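Local coordinates for protein LacI family sugar-binding transcriptional regulator (Enterococcus faecalis V583, PDB 4RK0) that binds ribose in the cleft of its periplasmic-binding-protein-like sensor region and probably regulates transcription as a sugar-responsive DNA-binding repressor of the LacI family, at residues D108-G113 and R143-C148; V92-K97 and P137-Q142; I129-P134 and T180-I185; H125-V130 and T152-L157. One frame throughout, in Å; residues are numbered along the deposited sequence.

Contact 1: residues D108-G113 and R143-C148; sequences DDYRGG and RLKGFC. With RIB (alpha-D-ribofuranose), chain E.
Where helices 109-122 and 138-150 meet, the axes of segments 109-113 and 143-148 approach to 6.5 Å and cross at -45°, a spacing that glycines on both sides make possible. D108 is the N-cap of the first helix: its OD1 accepts from R111 N, which meets it from above the carboxylate plane. D109, in the first turn, carries the polar part of the contact. Its CG lies anti to the carbonyl carbon, and OD1 takes two bonds from the side-on edge of the R143 guanidinium, one from NE at 2.9 Å and one from NH2. Both lie in the guanidinium plane, and the carboxylate is turned 27° from it, so this salt bridge fixes the rotation of the guanidinium. R143, extended from CG to NE, then gives NH2 to O2 of the ribose at 2.9 Å, while NH1 and NH2 both reach O3; NH1 also bonds to I185 O. D109 is thus a second-shell residue orienting a sugar-binding arginine. Y110, with CG anti to its backbone N (chi1 -171°), spreads its ring over G146, whose CA makes a CH-pi contact 3.8 Å from the ring centroid; CG of K145 lies at the ring edge. G113 completes the crossing: its CA lies 3.4 Å from R143 O, and its own O approaches F147 CA. In the fold, the two helices pack side by side and both reach the parallel sheet, helix 138-150 through F147 on V128, V130 and the F183 ring and through L144 on M132.

Contact 2: residues V92-K97 and P137-Q142; sequences VLDQKK and PVNIQQ. With RIB (alpha-D-ribofuranose), chain E.
Ribose hydrogen bonds dominate this meeting of the turn after strand 90-93 with the start of helix 138-150, at the cleft of the periplasmic-binding-protein fold. D94 and N139 reach the sugar from the two segments. D94, with CG anti to its backbone N (chi1 -155°), turns its carboxylate to the sugar and accepts from O2 through OD1 at 2.6 Å; OD2 accepts from O1, although the position of OD2 is less certain. N139 holds its CG in the crowded position between backbone N and carbonyl carbon (chi1 67°), which brings ND2 to O1 at 2.9 Å in a fairly straight bond of 163°. Q95 NE2 adds a longer bond to ring oxygen O4 at 3.3 Å and a weak one to O1. The anomeric hydroxyl O1 is therefore held from both segments.

Backbone bonds come next. L93 to K96 form a type II' turn, closed by K96 N to L93 O. Two waters join the segments: one donates to D94 O at 2.8 Å and accepts from N139 N, and the other links Q95 O to V138 N in the same sense. Both N-H groups belong to the first turn of the helix, whose N-cap is P137.

Van der Waals contacts make up the rest. The extended Q95 chain runs alongside the P137 ring, pointing the same way, with CB 3.8 Å from P137 CB. The methyl CD1 of I140 comes within 3.8 Å of ribose O1, and K97 CD brushes V138 CG1.

Around the site, F21 and F22 of helix 20-35 touch D94, and D109 of helix 109-122 packs on N139 and Q142.

Contact 3: residues I129-P134 and T180-I185; sequences IVVMPP and TGIFAI
Strands 127-132 and 181-184 are inner neighbours in the parallel sheet of a periplasmic-binding-protein-like fold, and their backbones satisfy each other through four hydrogen bonds. I129 uses both of its polar backbone atoms: N donates to G181 O at 3.0 Å, and O accepts from F183 N at 2.8 Å, nearly along the C=O axis. V131 does the same two residues on, its N donating to F183 O and its O accepting from I185 N at 3.0 Å, the least straight of the four at 149°. F183 is therefore bonded through both N and O. V130 and M132 direct their backbone bonds instead to strand 154-159 and the residue after it, T160.

V131 and I182 share one face, their CG2 methyls side by side, and helix 187-199 covers them with I189 and L193. V130 and F183 share the other face, where V130 CG1 lies 4.2 Å from F183 CD2. I185 wedges in at the end: its CB lies beside M132 CB, its CG2 meets P133 CD, and its CD1 reaches V130 CG1 at 3.8 Å.

Contact 4: residues H125-V130 and T152-L157; sequences HEQVIV and TEKVQL
Neighbouring residues of strands 127-132 and 154-159 set their side chains in pairs on alternate faces; the strands are parallel, and the axes of segments 127-130 and 154-157 come to 4.6 Å. Q127 and K154 start one face, lying side by side and pointing the same way, with Q127 CG near K154 CD. I129 follows with Q156. Its CG1 is anti to the carbonyl carbon and a second bend (chi2 -81°) swings CD1 over the Q156 chain, 3.7 Å from CB; Q156 itself runs extended, with CG anti to its backbone N. On the other face V128 and V155 point the same way with their CG2 methyls 4.0 Å apart. V130 crosses V155 obliquely, its CG2 meeting V155 CG1 at 3.8 Å, and L157 bends CD1 back to V130 O at 3.5 Å.

Before the strands, the side chains of E126 and E153 cross obliquely, their carboxylate planes 76° apart. E153 OE2 lies 3.1 Å from E126 CA and 4.8 Å from E126 OE2, so the two like charges probably raise each other's proton affinity slightly.

The backbones bond in alternation: K154 N to E126 O, V128 N to K154 O, Q156 N to V128 O, and V130 N to Q156 O, the last at 2.8 Å.

These strands flank helix 138-150 in a beta-alpha-beta unit. F147 of that helix also packs on V155, L120 of helix 109-122 reaches V128, and strand 181-184 lies along the other side of strand 127-132, leaving strand 154-159 outermost in this chain's sheet.

In the fold
Contacts 1 and 2 both lie on helix 138-150 and both touch the ribose; their centres are 12 Å apart, and D109 CB meets N139 O at 3.1 Å. Contacts 3 and 4 share I129 and V130 in strand 127-132, with centres 9 Å apart. The pocket joins the sheet through R143 of contact 1, whose NH1 lies 2.8 Å from I185 O of contact 3, and through I140 of contact 2, which packs on I185. The F147 ring ties contact 1 to contacts 3 and 4. Contact 4 is farthest from the sugar: the V130 side chain is about 12 Å from it, against about 7 Å for that of I185.

Contact 1: residues D108-G113 and R143-C148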
# COMPACT_ATOMS: atom_id res chain seq x y z
N ASP A 108 18.59 9.72 -6.23
CA ASP A 108 19.99 9.71 -5.93
C ASP A 108 20.38 8.74 -4.80
O ASP A 108 20.70 9.16 -3.71
CB ASP A 108 20.47 11.11 -5.60
CG ASP A 108 21.99 11.25 -5.73
OD1 ASP A 108 22.75 10.23 -5.69
OD2 ASP A 108 22.43 12.40 -5.87
N ASP A 109 20.39 7.45 -5.13
CA ASP A 109 20.62 6.39 -4.14
C ASP A 109 21.98 6.49 -3.48
O ASP A 109 22.14 6.26 -2.28
CB ASP A 109 20.48 5.01 -4.82
CG ASP A 109 19.07 4.77 -5.32
OD1 ASP A 109 18.16 4.53 -4.49
OD2 ASP A 109 18.86 4.85 -6.52
N TYR A 110 22.98 6.84 -4.28
CA TYR A 110 24.31 6.99 -3.77
C TYR A 110 24.41 8.06 -2.71
O TYR A 110 25.00 7.86 -1.66
CB TYR A 110 25.24 7.33 -4.94
CG TYR A 110 26.71 7.31 -4.59
CD1 TYR A 110 27.45 6.13 -4.64
CD2 TYR A 110 27.39 8.47 -4.27
CE1 TYR A 110 28.82 6.10 -4.36
CE2 TYR A 110 28.75 8.46 -3.97
CZ TYR A 110 29.46 7.27 -4.02
OH TYR A 110 30.81 7.25 -3.73
N ARG A 111 23.86 9.23 -3.01
CA ARG A 111 23.89 10.31 -2.02
C ARG A 111 23.03 9.95 -0.78
O ARG A 111 23.40 10.27 0.32
CB ARG A 111 23.40 11.62 -2.66
CG ARG A 111 23.32 12.85 -1.77
CD ARG A 111 24.65 13.21 -1.12
NE ARG A 111 24.52 14.32 -0.17
CZ ARG A 111 25.46 14.69 0.70
NH1 ARG A 111 25.23 15.71 1.53
NH2 ARG A 111 26.63 14.06 0.76
N GLY A 112 21.92 9.26 -0.98
CA GLY A 112 21.11 8.81 0.18
C GLY A 112 21.92 7.94 1.14
O GLY A 112 21.83 8.06 2.35
N GLY A 113 22.73 7.05 0.58
CA GLY A 113 23.56 6.20 1.40
C GLY A 113 24.60 6.99 2.16
O GLY A 113 24.87 6.71 3.33
N ARG A 143 23.02 2.39 -2.66
CA ARG A 143 22.89 2.94 -1.31
C ARG A 143 23.99 2.41 -0.41
O ARG A 143 24.57 3.14 0.41
CB ARG A 143 21.54 2.58 -0.72
CG ARG A 143 20.36 3.22 -1.42
CD ARG A 143 19.01 2.63 -1.01
NE ARG A 143 18.01 2.96 -2.01
CZ ARG A 143 16.78 2.48 -2.05
NH1 ARG A 143 16.33 1.69 -1.05
NH2 ARG A 143 15.98 2.83 -3.05
N LEU A 144 24.29 1.12 -0.52
CA LEU A 144 25.41 0.57 0.21
C LEU A 144 26.71 1.24 -0.25
O LEU A 144 27.57 1.62 0.59
CB LEU A 144 25.51 -0.93 -0.02
CG LEU A 144 26.77 -1.54 0.61
CD1 LEU A 144 26.77 -1.41 2.12
CD2 LEU A 144 26.88 -3.01 0.21
N LYS A 145 26.87 1.33 -1.57
CA LYS A 145 28.09 1.95 -2.16
C LYS A 145 28.27 3.38 -1.65
O LYS A 145 29.35 3.76 -1.22
CB LYS A 145 28.01 1.94 -3.68
CG LYS A 145 29.34 2.21 -4.39
CD LYS A 145 29.54 1.28 -5.58
CE LYS A 145 30.47 1.87 -6.62
NZ LYS A 145 29.79 2.94 -7.41
N GLY A 146 27.20 4.16 -1.64
CA GLY A 146 27.31 5.52 -1.10
C GLY A 146 27.60 5.52 0.38
O GLY A 146 28.41 6.32 0.89
N PHE A 147 26.96 4.61 1.11
CA PHE A 147 27.22 4.45 2.53
C PHE A 147 28.72 4.20 2.80
O PHE A 147 29.34 4.88 3.63
CB PHE A 147 26.36 3.34 3.09
CG PHE A 147 26.38 3.21 4.57
CD1 PHE A 147 27.36 2.46 5.20
CD2 PHE A 147 25.42 3.86 5.35
CE1 PHE A 147 27.39 2.36 6.57
CE2 PHE A 147 25.44 3.74 6.73
CZ PHE A 147 26.43 3.00 7.35
N CYS A 148 29.31 3.26 2.07
CA CYS A 148 30.72 2.90 2.31
C CYS A 148 31.69 3.93 1.70
O CYS A 148 32.86 3.95 2.03
CB CYS A 148 31.00 1.50 1.79
SG CYS A 148 29.97 0.28 2.66
O5 RIB E . 11.09 0.50 -0.60
C5 RIB E . 11.03 -0.22 -1.82
C4 RIB E . 12.38 -0.10 -2.39
O4 RIB E . 12.59 -0.89 -3.59
C3 RIB E . 12.36 1.40 -2.58
O3 RIB E . 13.43 1.84 -1.73
C2 RIB E . 12.52 1.50 -4.10
O2 RIB E . 13.51 2.43 -4.47
C1 RIB E . 12.70 0.07 -4.65
O1 RIB E . 13.84 -0.05 -5.49

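Contact 2: residues V92-K97 and P137-Q142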
# COMPACT_ATOMS: atom_id res chain seq x y z
N VAL A 92 12.38 3.67 -17.96
CA VAL A 92 12.84 2.82 -16.86
C VAL A 92 13.17 3.65 -15.60
O VAL A 92 13.48 4.84 -15.64
CB VAL A 92 14.06 1.94 -17.24
CG1 VAL A 92 13.81 1.19 -18.54
CG2 VAL A 92 15.37 2.71 -17.27
N LEU A 93 13.08 2.99 -14.47
CA LEU A 93 13.36 3.62 -13.23
C LEU A 93 13.50 2.54 -12.18
O LEU A 93 13.21 1.35 -12.41
CB LEU A 93 12.22 4.57 -12.82
CG LEU A 93 10.89 3.94 -12.47
CD1 LEU A 93 10.05 4.93 -11.63
CD2 LEU A 93 10.12 3.44 -13.68
N ASP A 94 13.96 3.00 -11.04
CA ASP A 94 13.99 2.24 -9.80
C ASP A 94 14.84 0.97 -9.96
O ASP A 94 16.04 1.09 -10.24
CB ASP A 94 12.58 1.93 -9.32
CG ASP A 94 12.54 1.70 -7.80
OD1 ASP A 94 12.98 2.61 -7.05
OD2 ASP A 94 12.18 0.62 -7.36
N GLN A 95 14.26 -0.21 -9.74
CA GLN A 95 15.02 -1.48 -9.81
C GLN A 95 15.40 -1.88 -11.21
O GLN A 95 16.22 -2.75 -11.36
CB GLN A 95 14.25 -2.65 -9.20
CG GLN A 95 13.86 -2.34 -7.76
CD GLN A 95 13.28 -3.53 -7.01
OE1 GLN A 95 13.24 -4.64 -7.52
NE2 GLN A 95 12.84 -3.28 -5.80
N LYS A 96 14.78 -1.28 -12.23
CA LYS A 96 15.21 -1.50 -13.62
C LYS A 96 16.36 -0.59 -13.99
O LYS A 96 16.20 0.63 -14.08
CB LYS A 96 14.08 -1.26 -14.62
CG LYS A 96 14.46 -1.38 -16.10
CD LYS A 96 14.95 -2.81 -16.44
CE LYS A 96 15.71 -2.86 -17.77
NZ LYS A 96 16.51 -4.11 -17.93
N LYS A 97 17.52 -1.20 -14.22
CA LYS A 97 18.73 -0.50 -14.58
C LYS A 97 18.67 0.01 -16.04
O LYS A 97 18.22 -0.69 -16.93
CB LYS A 97 19.92 -1.43 -14.37
CG LYS A 97 21.24 -0.99 -14.97
CD LYS A 97 21.76 0.30 -14.37
CE LYS A 97 23.20 0.54 -14.82
NZ LYS A 97 23.39 1.94 -15.28
N PRO A 137 19.06 -5.15 -6.57
CA PRO A 137 19.01 -4.28 -7.74
C PRO A 137 20.03 -3.17 -7.65
O PRO A 137 20.47 -2.83 -6.55
CB PRO A 137 17.58 -3.72 -7.71
CG PRO A 137 16.80 -4.76 -6.99
CD PRO A 137 17.73 -5.32 -5.96
N VAL A 138 20.45 -2.64 -8.80
CA VAL A 138 21.55 -1.68 -8.81
C VAL A 138 21.28 -0.41 -7.99
O VAL A 138 22.15 0.04 -7.26
CB VAL A 138 21.95 -1.31 -10.26
CG1 VAL A 138 23.02 -0.23 -10.25
CG2 VAL A 138 22.48 -2.56 -10.97
N ASN A 139 20.05 0.11 -8.06
CA ASN A 139 19.69 1.28 -7.31
C ASN A 139 19.89 1.06 -5.82
O ASN A 139 20.42 1.91 -5.12
CB ASN A 139 18.26 1.75 -7.68
CG ASN A 139 17.17 0.76 -7.25
OD1 ASN A 139 17.26 -0.47 -7.41
ND2 ASN A 139 16.07 1.32 -6.74
N ILE A 140 19.54 -0.13 -5.35
CA ILE A 140 19.67 -0.45 -3.94
C ILE A 140 21.13 -0.65 -3.57
O ILE A 140 21.58 -0.11 -2.57
CB ILE A 140 18.81 -1.66 -3.57
CG1 ILE A 140 17.34 -1.23 -3.66
CG2 ILE A 140 19.17 -2.13 -2.18
CD1 ILE A 140 16.33 -2.35 -3.68
N GLN A 141 21.88 -1.33 -4.45
CA GLN A 141 23.29 -1.54 -4.25
C GLN A 141 23.99 -0.21 -4.12
O GLN A 141 24.85 -0.05 -3.27
CB GLN A 141 23.92 -2.36 -5.41
CG GLN A 141 25.30 -2.92 -5.04
CD GLN A 141 25.25 -4.02 -3.98
OE1 GLN A 141 26.01 -4.02 -3.00
NE2 GLN A 141 24.35 -4.96 -4.16
N GLN A 142 23.62 0.77 -4.95
CA GLN A 142 24.18 2.11 -4.81
C GLN A 142 24.04 2.75 -3.42
O GLN A 142 24.86 3.58 -3.03
CB GLN A 142 23.59 3.05 -5.86
CG GLN A 142 23.98 2.71 -7.29
CD GLN A 142 25.46 2.96 -7.57
OE1 GLN A 142 26.26 2.02 -7.67
NE2 GLN A 142 25.82 4.22 -7.70
O5 RIB E . 11.09 0.50 -0.60
C5 RIB E . 11.03 -0.22 -1.82
C4 RIB E . 12.38 -0.10 -2.39
O4 RIB E . 12.59 -0.89 -3.59
C3 RIB E . 12.36 1.40 -2.58
O3 RIB E . 13.43 1.84 -1.73
C2 RIB E . 12.52 1.50 -4.10
O2 RIB E . 13.51 2.43 -4.47
C1 RIB E . 12.70 0.07 -4.65
O1 RIB E . 13.84 -0.05 -5.49
O HOH W 1 18.36 -0.32 -10.74
O HOH W 2 18.83 -3.37 -11.19

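Contact 3: residues I129-P134 and T180-I185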
# COMPACT_ATOMS: atom_id res chain seq x y z
N ILE A 129 25.39 -2.04 11.20
CA ILE A 129 24.93 -3.10 10.35
C ILE A 129 24.15 -2.47 9.23
O ILE A 129 23.37 -1.55 9.48
CB ILE A 129 23.96 -4.05 11.09
CG1 ILE A 129 24.58 -4.69 12.33
CG2 ILE A 129 23.44 -5.09 10.12
CD1 ILE A 129 25.45 -5.88 12.03
N VAL A 130 24.33 -2.97 8.02
CA VAL A 130 23.48 -2.62 6.91
C VAL A 130 22.65 -3.84 6.58
O VAL A 130 23.19 -4.93 6.36
CB VAL A 130 24.28 -2.18 5.66
CG1 VAL A 130 23.31 -1.83 4.53
CG2 VAL A 130 25.17 -1.00 5.98
N VAL A 131 21.33 -3.68 6.56
CA VAL A 131 20.45 -4.81 6.33
C VAL A 131 19.83 -4.63 4.96
O VAL A 131 19.15 -3.61 4.68
CB VAL A 131 19.31 -4.89 7.39
CG1 VAL A 131 18.42 -6.10 7.12
CG2 VAL A 131 19.86 -4.96 8.79
N MET A 132 20.06 -5.61 4.09
CA MET A 132 19.68 -5.48 2.67
C MET A 132 19.48 -6.82 1.98
O MET A 132 19.91 -7.82 2.53
CB MET A 132 20.76 -4.66 1.96
CG MET A 132 22.11 -5.34 1.74
SD MET A 132 23.28 -4.10 1.08
CE MET A 132 22.62 -3.84 -0.55
N PRO A 133 18.85 -6.85 0.79
CA PRO A 133 18.65 -8.12 0.10
C PRO A 133 19.90 -8.59 -0.58
O PRO A 133 20.78 -7.78 -0.85
CB PRO A 133 17.56 -7.83 -0.93
CG PRO A 133 17.65 -6.36 -1.19
CD PRO A 133 18.30 -5.72 0.01
N PRO A 134 19.99 -9.91 -0.83
CA PRO A 134 21.09 -10.43 -1.66
C PRO A 134 20.84 -10.11 -3.11
O PRO A 134 19.71 -9.85 -3.48
CB PRO A 134 21.01 -11.94 -1.42
CG PRO A 134 19.56 -12.20 -1.19
CD PRO A 134 19.10 -11.00 -0.37
N THR A 180 25.61 -1.10 17.13
CA THR A 180 24.76 -0.17 17.86
C THR A 180 23.83 0.62 16.96
O THR A 180 22.87 1.22 17.42
CB THR A 180 25.66 0.80 18.66
OG1 THR A 180 26.51 1.54 17.75
CG2 THR A 180 26.52 0.00 19.62
N GLY A 181 24.10 0.61 15.66
CA GLY A 181 23.37 1.41 14.68
C GLY A 181 23.03 0.54 13.49
O GLY A 181 23.83 -0.27 13.08
N ILE A 182 21.86 0.71 12.91
CA ILE A 182 21.46 -0.16 11.82
C ILE A 182 20.95 0.71 10.70
O ILE A 182 20.12 1.58 10.94
CB ILE A 182 20.34 -1.15 12.23
CG1 ILE A 182 20.74 -1.96 13.46
CG2 ILE A 182 19.95 -2.07 11.08
CD1 ILE A 182 19.53 -2.52 14.21
N PHE A 183 21.50 0.51 9.49
CA PHE A 183 20.93 1.12 8.27
C PHE A 183 20.06 0.09 7.57
O PHE A 183 20.58 -0.87 7.02
CB PHE A 183 22.07 1.65 7.33
CG PHE A 183 21.61 2.27 6.04
CD1 PHE A 183 20.39 2.92 5.90
CD2 PHE A 183 22.47 2.23 4.92
CE1 PHE A 183 20.02 3.48 4.69
CE2 PHE A 183 22.11 2.79 3.73
CZ PHE A 183 20.88 3.43 3.59
N ALA A 184 18.74 0.29 7.61
CA ALA A 184 17.82 -0.57 6.92
C ALA A 184 17.64 -0.03 5.52
O ALA A 184 17.31 1.14 5.35
CB ALA A 184 16.48 -0.61 7.64
N ILE A 185 17.84 -0.87 4.51
CA ILE A 185 17.94 -0.36 3.14
C ILE A 185 16.60 0.05 2.58
O ILE A 185 16.54 0.71 1.55
CB ILE A 185 18.71 -1.34 2.23
CG1 ILE A 185 19.70 -0.61 1.36
CG2 ILE A 185 17.76 -2.16 1.40
CD1 ILE A 185 20.92 -0.18 2.10

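Contact 4: residues H125-V130 and T152-L157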
# COMPACT_ATOMS: atom_id res chain seq x y z
N HIS A 125 28.08 6.40 16.19
CA HIS A 125 28.10 4.94 16.07
C HIS A 125 29.32 4.48 15.30
O HIS A 125 29.60 5.01 14.23
CB HIS A 125 26.81 4.45 15.43
CG HIS A 125 25.63 4.69 16.31
ND1 HIS A 125 25.28 3.81 17.31
CD2 HIS A 125 24.81 5.76 16.43
CE1 HIS A 125 24.26 4.32 17.99
NE2 HIS A 125 23.97 5.50 17.49
N GLU A 126 30.00 3.47 15.83
CA GLU A 126 31.27 3.01 15.31
C GLU A 126 31.18 1.61 14.74
O GLU A 126 32.03 1.19 13.93
CB GLU A 126 32.34 3.08 16.44
CG GLU A 126 32.46 4.42 17.17
CD GLU A 126 33.50 4.41 18.29
OE1 GLU A 126 33.85 3.32 18.79
OE2 GLU A 126 33.97 5.50 18.69
N GLN A 127 30.15 0.88 15.17
CA GLN A 127 29.88 -0.45 14.66
C GLN A 127 28.44 -0.47 14.20
O GLN A 127 27.53 -0.31 15.02
CB GLN A 127 30.10 -1.50 15.73
CG GLN A 127 31.50 -1.43 16.33
CD GLN A 127 31.75 -2.53 17.35
OE1 GLN A 127 31.84 -2.27 18.54
NE2 GLN A 127 31.87 -3.76 16.87
N VAL A 128 28.26 -0.62 12.91
CA VAL A 128 26.93 -0.61 12.31
C VAL A 128 26.67 -1.79 11.42
O VAL A 128 27.59 -2.44 10.92
CB VAL A 128 26.69 0.66 11.48
CG1 VAL A 128 26.82 1.90 12.34
CG2 VAL A 128 27.64 0.71 10.28
N ILE A 129 25.39 -2.04 11.20
CA ILE A 129 24.93 -3.10 10.35
C ILE A 129 24.15 -2.47 9.23
O ILE A 129 23.37 -1.55 9.48
CB ILE A 129 23.96 -4.05 11.09
CG1 ILE A 129 24.58 -4.69 12.33
CG2 ILE A 129 23.44 -5.09 10.12
CD1 ILE A 129 25.45 -5.88 12.03
N VAL A 130 24.33 -2.97 8.02
CA VAL A 130 23.48 -2.62 6.91
C VAL A 130 22.65 -3.84 6.58
O VAL A 130 23.19 -4.93 6.36
CB VAL A 130 24.28 -2.18 5.66
CG1 VAL A 130 23.31 -1.83 4.53
CG2 VAL A 130 25.17 -1.00 5.98
N THR A 152 33.97 4.96 7.45
CA THR A 152 35.28 4.30 7.51
C THR A 152 35.47 3.47 8.77
O THR A 152 36.55 2.97 9.00
CB THR A 152 36.47 5.32 7.43
OG1 THR A 152 36.55 6.12 8.62
CG2 THR A 152 36.29 6.25 6.27
N GLU A 153 34.42 3.33 9.59
CA GLU A 153 34.45 2.44 10.76
C GLU A 153 33.88 1.04 10.40
O GLU A 153 33.79 0.70 9.24
CB GLU A 153 33.76 3.13 11.93
CG GLU A 153 34.39 4.49 12.25
CD GLU A 153 33.40 5.49 12.83
OE1 GLU A 153 33.08 6.50 12.16
OE2 GLU A 153 32.94 5.26 13.96
N LYS A 154 33.55 0.22 11.40
CA LYS A 154 33.21 -1.20 11.16
C LYS A 154 31.77 -1.33 10.69
O LYS A 154 30.85 -0.84 11.35
CB LYS A 154 33.44 -2.01 12.44
CG LYS A 154 34.90 -2.00 12.90
CD LYS A 154 35.06 -1.96 14.41
CE LYS A 154 36.52 -1.88 14.82
NZ LYS A 154 36.69 -1.92 16.30
N VAL A 155 31.60 -1.92 9.52
CA VAL A 155 30.30 -2.17 8.92
C VAL A 155 30.12 -3.65 8.69
O VAL A 155 31.00 -4.29 8.12
CB VAL A 155 30.19 -1.51 7.54
CG1 VAL A 155 28.80 -1.73 6.96
CG2 VAL A 155 30.54 -0.03 7.60
N GLN A 156 28.99 -4.19 9.13
CA GLN A 156 28.62 -5.53 8.79
C GLN A 156 27.32 -5.57 7.99
O GLN A 156 26.37 -4.82 8.23
CB GLN A 156 28.53 -6.40 10.05
CG GLN A 156 28.03 -7.82 9.78
CD GLN A 156 28.10 -8.72 11.00
OE1 GLN A 156 28.76 -8.40 12.00
NE2 GLN A 156 27.42 -9.86 10.92
N LEU A 157 27.32 -6.46 7.03
CA LEU A 157 26.23 -6.67 6.09
C LEU A 157 25.40 -7.87 6.53
O LEU A 157 25.94 -8.96 6.73
CB LEU A 157 26.82 -6.93 4.71
CG LEU A 157 25.84 -7.02 3.55
CD1 LEU A 157 25.04 -5.73 3.45
CD2 LEU A 157 26.57 -7.31 2.25